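Local coordinates for precorrin-3 methylase (Rhodobacter capsulatus, PDB 3NUT), which transfers a methyl group from S-adenosyl-L-methionine to a precorrin intermediate on the pathway to vitamin B12, at the interface of chains A and B. Residues are numbered along the deposited sequence; one frame, centred on the assembly and turned at random. Chains: chain A/B, Precorrin-3 methylase.

Contacts 1 and 2 are neighbouring patches of one two-fold symmetric interface between identical chains, their C-alpha centres about 14 Å apart, and each has a twin with the chains exchanged. On chain B they run on from one another: helix 121-129 serves contact 1, and the short strand 130-131 that follows it at once serves contact 2, joined there by strands 237-239 and 242-244. On chain A, contact 1 includes residues that bind S-adenosyl-L-homocysteine, whereas contact 2 uses helix 94-104. The pairing brings the partner's helix up against that site; if it also forms in solution, which the structure alone does not show, it may help to support it.

Contact 1: the interface of chains A and B. Residues chain A 88, 91, 117-118, 120; chain B 119, 123-124, 127.
B:Leu123, on helix 121-129, reaches across to A:Asp88, A:Val91 and A:Thr120, where loops of a tetrapyrrole methylase that bind S-adenosyl-L-homocysteine meet the partner's helix. Its CB lies 3.7 Å from the carboxylate oxygen OD1 of A:Asp88. With chi1 of -71°, CG stands opposite the carbonyl carbon, and from there the methyls diverge: CD1 meets the methyl CG2 of A:Thr120 tip to tip, while CD2 of B:Leu123 packs 3.6 Å from CG2 of A:Val91, the two side chains crossing at about a right angle. The methyls also flank the carboxylate of A:Asp88, CD1 beside OD1 and CD2 beside OD2, the side chains crossing obliquely.

This is an example of how a carboxylate at an interface can serve its own loop and the partner chain at once. The backbone N of A:Gly118 donates to OD1 of A:Asp88 over 3.0 Å, arriving from above the carboxylate plane, 45° out of it. OD2 of A:Asp88 holds a water at 2.7 Å, and that water also contacts the carbonyl oxygen of B:Leu123, bridging the chains. CG of the aspartate lies anti to the backbone N (chi1 -177°), which brings both oxygens up to the leucine. A leucine in place of A:Asp88 would probably leave the bridging water without its chain A partner and the glycine N-H without its acceptor.

A:Pro117 sets CD 3.7 Å from the methyl CB of B:Ala127 and CB against CG2 of B:Ile119.

Contact 2: the interface of chains A and B. Residues chain A 95-96, 99-100; chain B 130-131, 239, 244.
Backbone geometry differs sharply across this patch: A:Ser96, A:Phe99 and A:Glu100 keep the helical phi/psi of segment 94-104, whereas B:Gly130 takes a positive phi of 130° just after helix 121-129, and B:Tyr244 is extended. In the paired chains of this tetrapyrrole methylase, one chain thus lays a helix over short strands of the other, an instance of how a bare stretch of backbone can receive a ring from a partner.

A:Phe99 does much of the packing. Its CG is anti to the carbonyl carbon (chi1 -63°), and the ring extends from the helix to the backbone of B:Gly130, where CE2 of A:Phe99 lies 3.5 Å from CA of B:Gly130. CZ meets the same CA, while CD2 of A:Phe99, nearer the helix on the same edge, comes to 3.9 Å from the methyl CB of B:Ala131. The glycine has no side chain to hold the ring away from its backbone. The methyl CB of B:Ala131 also lies 3.7 Å from N of A:Ser96, resting in the corner formed by the helix backbone there and the ring of A:Phe99.

B:Tyr244 packs farther along the helix. Its chi1 of 77° places CG between the backbone N and the carbonyl carbon. CB of B:Tyr244 then meets CB of A:Phe99, and CG of B:Tyr244 lies 3.7 Å from CB of A:Phe99. The carbonyl oxygen O of A:Phe99 lies 4.1 Å above the plane of the B:Tyr244 ring, displaced toward the rim. CE1 of B:Tyr244 is met by the methylene CG of A:Glu100, 3.5 Å away, the two side chains crossing at about a right angle. CG1 of B:Val239 approaches the same carbonyl oxygen, at 4.0 Å from O of A:Phe99.

Contact 1: the interface of chains A and B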
ATOM      1  N   ASP A  88       6.217  -0.306  -5.099  1.00 26.44           N
ATOM      2  CA  ASP A  88       5.134  -0.590  -6.034  1.00 27.19           C
ATOM      3  C   ASP A  88       5.241   0.442  -7.153  1.00 26.98           C
ATOM      4  O   ASP A  88       5.563   1.573  -6.880  1.00 25.67           O
ATOM      5  CB  ASP A  88       3.787  -0.495  -5.319  1.00 26.76           C
ATOM      6  CG  ASP A  88       2.617  -0.851  -6.213  1.00 29.98           C
ATOM      7  OD1 ASP A  88       2.115  -2.001  -6.119  1.00 30.51           O
ATOM      8  OD2 ASP A  88       2.207   0.017  -7.026  1.00 30.80           O
ATOM      9  N   VAL A  91       3.028   3.806  -7.169  1.00 30.27           N
ATOM     10  CA  VAL A  91       3.179   4.666  -6.004  1.00 29.72           C
ATOM     11  C   VAL A  91       4.334   5.654  -6.237  1.00 29.75           C
ATOM     12  O   VAL A  91       5.521   5.323  -6.037  1.00 29.82           O
ATOM     13  CB  VAL A  91       3.333   3.828  -4.694  1.00 29.57           C
ATOM     14  CG1 VAL A  91       3.490   4.748  -3.473  1.00 29.05           C
ATOM     15  CG2 VAL A  91       2.132   2.910  -4.492  1.00 26.96           C
ATOM     16  N   PRO A 117       2.498  -5.133  -9.337  1.00 21.72           N
ATOM     17  CA  PRO A 117       2.616  -4.476  -8.040  1.00 22.34           C
ATOM     18  C   PRO A 117       3.827  -4.945  -7.246  1.00 22.57           C
ATOM     19  O   PRO A 117       4.407  -5.975  -7.575  1.00 23.06           O
ATOM     20  CB  PRO A 117       1.305  -4.859  -7.306  1.00 22.42           C
ATOM     21  CG  PRO A 117       0.701  -6.003  -8.079  1.00 22.59           C
ATOM     22  CD  PRO A 117       1.201  -5.815  -9.512  1.00 22.30           C
ATOM     23  N   GLY A 118       4.189  -4.206  -6.190  1.00 23.04           N
ATOM     24  CA  GLY A 118       5.230  -4.651  -5.206  1.00 21.56           C
ATOM     25  C   GLY A 118       4.957  -4.111  -3.797  1.00 22.75           C
ATOM     26  O   GLY A 118       3.993  -3.340  -3.574  1.00 21.58           O
ATOM     27  N   THR A 120       5.159  -1.668  -1.018  1.00 25.37           N
ATOM     28  CA  THR A 120       5.595  -0.277  -0.923  1.00 26.37           C
ATOM     29  C   THR A 120       6.271  -0.037   0.412  1.00 27.01           C
ATOM     30  O   THR A 120       5.827  -0.573   1.442  1.00 27.35           O
ATOM     31  CB  THR A 120       4.472   0.752  -0.953  1.00 27.14           C
ATOM     32  OG1 THR A 120       3.438   0.352  -0.042  1.00 28.15           O
ATOM     33  CG2 THR A 120       3.916   0.918  -2.311  1.00 28.22           C
TER
ATOM     34  N   ILE B 119       0.955  -7.715  -0.720  1.00 28.49           N
ATOM     35  CA  ILE B 119       0.397  -6.836  -1.741  1.00 27.36           C
ATOM     36  C   ILE B 119      -0.996  -6.508  -1.314  1.00 27.88           C
ATOM     37  O   ILE B 119      -1.858  -7.384  -1.158  1.00 28.50           O
ATOM     38  CB  ILE B 119       0.314  -7.487  -3.131  1.00 27.75           C
ATOM     39  CG1 ILE B 119       1.687  -8.013  -3.581  1.00 24.41           C
ATOM     40  CG2 ILE B 119      -0.388  -6.511  -4.147  1.00 24.19           C
ATOM     41  CD1 ILE B 119       2.702  -6.958  -3.884  1.00 22.31           C
ATOM     42  N   LEU B 123      -3.636  -1.633  -4.281  1.00 28.47           N
ATOM     43  CA  LEU B 123      -2.521  -1.486  -5.206  1.00 28.67           C
ATOM     44  C   LEU B 123      -2.511  -2.519  -6.285  1.00 27.84           C
ATOM     45  O   LEU B 123      -2.033  -2.260  -7.368  1.00 27.97           O
ATOM     46  CB  LEU B 123      -1.196  -1.507  -4.482  1.00 28.43           C
ATOM     47  CG  LEU B 123      -0.992  -0.242  -3.678  1.00 30.20           C
ATOM     48  CD1 LEU B 123       0.237  -0.448  -2.782  1.00 30.28           C
ATOM     49  CD2 LEU B 123      -0.859   0.969  -4.629  1.00 28.49           C
ATOM     50  N   ALA B 124      -3.007  -3.700  -5.964  1.00 27.77           N
ATOM     51  CA  ALA B 124      -3.279  -4.728  -6.951  1.00 28.02           C
ATOM     52  C   ALA B 124      -4.376  -4.234  -7.926  1.00 27.79           C
ATOM     53  O   ALA B 124      -4.301  -4.454  -9.130  1.00 28.15           O
ATOM     54  CB  ALA B 124      -3.702  -6.017  -6.235  1.00 27.23           C
ATOM     55  N   ALA B 127      -2.877  -1.453 -10.061  1.00 27.42           N
ATOM     56  CA  ALA B 127      -2.046  -2.034 -11.114  1.00 27.23           C
ATOM     57  C   ALA B 127      -2.891  -2.595 -12.257  1.00 26.58           C
ATOM     58  O   ALA B 127      -2.471  -2.561 -13.412  1.00 26.53           O
ATOM     59  CB  ALA B 127      -1.121  -3.093 -10.577  1.00 25.80           C
TER
HETATM   60  O   HOH W   1      -0.108  -0.554  -8.326  1.00 22.00           O

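Contact 2: the interface of chains A and B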
ATOM      1  N   ALA A  95       4.684   3.741 -13.375  1.00 25.78           N
ATOM      2  CA  ALA A  95       3.445   3.338 -14.034  1.00 26.92           C
ATOM      3  C   ALA A  95       2.673   4.553 -14.573  1.00 27.69           C
ATOM      4  O   ALA A  95       2.255   4.551 -15.743  1.00 27.95           O
ATOM      5  CB  ALA A  95       2.579   2.471 -13.138  1.00 25.90           C
ATOM      6  N   SER A  96       2.512   5.577 -13.727  1.00 28.34           N
ATOM      7  CA  SER A  96       1.943   6.879 -14.114  1.00 29.49           C
ATOM      8  C   SER A  96       2.572   7.526 -15.354  1.00 29.13           C
ATOM      9  O   SER A  96       1.868   7.939 -16.284  1.00 29.01           O
ATOM     10  CB  SER A  96       2.105   7.877 -12.966  1.00 30.27           C
ATOM     11  OG  SER A  96       0.852   8.160 -12.393  1.00 34.91           O
ATOM     12  N   PHE A  99       1.834   5.846 -18.639  1.00 26.39           N
ATOM     13  CA  PHE A  99       0.516   6.194 -19.154  1.00 27.56           C
ATOM     14  C   PHE A  99       0.478   7.644 -19.623  1.00 29.14           C
ATOM     15  O   PHE A  99      -0.208   7.960 -20.615  1.00 29.23           O
ATOM     16  CB  PHE A  99      -0.606   5.850 -18.172  1.00 26.40           C
ATOM     17  CG  PHE A  99      -0.699   4.383 -17.904  1.00 26.24           C
ATOM     18  CD1 PHE A  99      -1.023   3.509 -18.923  1.00 24.12           C
ATOM     19  CD2 PHE A  99      -0.402   3.863 -16.646  1.00 23.62           C
ATOM     20  CE1 PHE A  99      -1.080   2.145 -18.689  1.00 25.80           C
ATOM     21  CE2 PHE A  99      -0.459   2.513 -16.415  1.00 22.49           C
ATOM     22  CZ  PHE A  99      -0.782   1.649 -17.416  1.00 25.60           C
ATOM     23  N   GLU A 100       1.256   8.504 -18.962  1.00 29.73           N
ATOM     24  CA  GLU A 100       1.535   9.829 -19.540  1.00 31.27           C
ATOM     25  C   GLU A 100       2.261   9.805 -20.897  1.00 30.82           C
ATOM     26  O   GLU A 100       1.854  10.525 -21.799  1.00 30.95           O
ATOM     27  CB  GLU A 100       2.261  10.756 -18.571  1.00 31.72           C
ATOM     28  CG  GLU A 100       1.367  11.272 -17.485  1.00 36.59           C
ATOM     29  CD  GLU A 100       2.132  11.998 -16.372  1.00 41.53           C
ATOM     30  OE1 GLU A 100       2.256  11.410 -15.271  1.00 40.37           O
ATOM     31  OE2 GLU A 100       2.580  13.152 -16.610  1.00 43.12           O
TER
ATOM     32  N   GLY B 130      -4.320   0.437 -14.222  1.00 26.99           N
ATOM     33  CA  GLY B 130      -3.283   1.311 -14.775  1.00 26.06           C
ATOM     34  C   GLY B 130      -2.539   2.050 -13.689  1.00 25.95           C
ATOM     35  O   GLY B 130      -1.607   1.524 -13.110  1.00 25.95           O
ATOM     36  N   ALA B 131      -2.938   3.276 -13.392  1.00 26.18           N
ATOM     37  CA  ALA B 131      -2.257   4.006 -12.313  1.00 26.53           C
ATOM     38  C   ALA B 131      -3.116   5.031 -11.578  1.00 26.43           C
ATOM     39  O   ALA B 131      -2.677   6.151 -11.366  1.00 27.20           O
ATOM     40  CB  ALA B 131      -0.998   4.655 -12.843  1.00 26.08           C
ATOM     41  N   VAL B 239      -6.879   6.743 -20.768  1.00 42.35           N
ATOM     42  CA  VAL B 239      -6.147   6.630 -22.030  1.00 41.35           C
ATOM     43  C   VAL B 239      -6.287   5.181 -22.487  1.00 40.55           C
ATOM     44  O   VAL B 239      -5.890   4.232 -21.775  1.00 41.04           O
ATOM     45  CB  VAL B 239      -4.668   7.138 -21.947  1.00 40.91           C
ATOM     46  CG1 VAL B 239      -3.913   6.488 -20.817  1.00 40.72           C
ATOM     47  CG2 VAL B 239      -3.941   6.932 -23.259  1.00 41.12           C
ATOM     48  N   TYR B 244      -5.358   6.642 -15.276  1.00 37.47           N
ATOM     49  CA  TYR B 244      -4.179   7.180 -14.622  1.00 39.42           C
ATOM     50  C   TYR B 244      -4.399   8.595 -14.105  1.00 40.85           C
ATOM     51  O   TYR B 244      -5.364   9.266 -14.471  1.00 40.91           O
ATOM     52  CB  TYR B 244      -2.983   7.171 -15.571  1.00 38.74           C
ATOM     53  CG  TYR B 244      -2.990   8.272 -16.614  1.00 38.93           C
ATOM     54  CD1 TYR B 244      -2.047   9.306 -16.578  1.00 38.60           C
ATOM     55  CD2 TYR B 244      -3.904   8.259 -17.669  1.00 40.19           C
ATOM     56  CE1 TYR B 244      -2.021  10.305 -17.569  1.00 40.79           C
ATOM     57  CE2 TYR B 244      -3.886   9.254 -18.658  1.00 41.63           C
ATOM     58  CZ  TYR B 244      -2.943  10.277 -18.597  1.00 40.84           C
ATOM     59  OH  TYR B 244      -2.944  11.256 -19.568  1.00 42.93           O
TER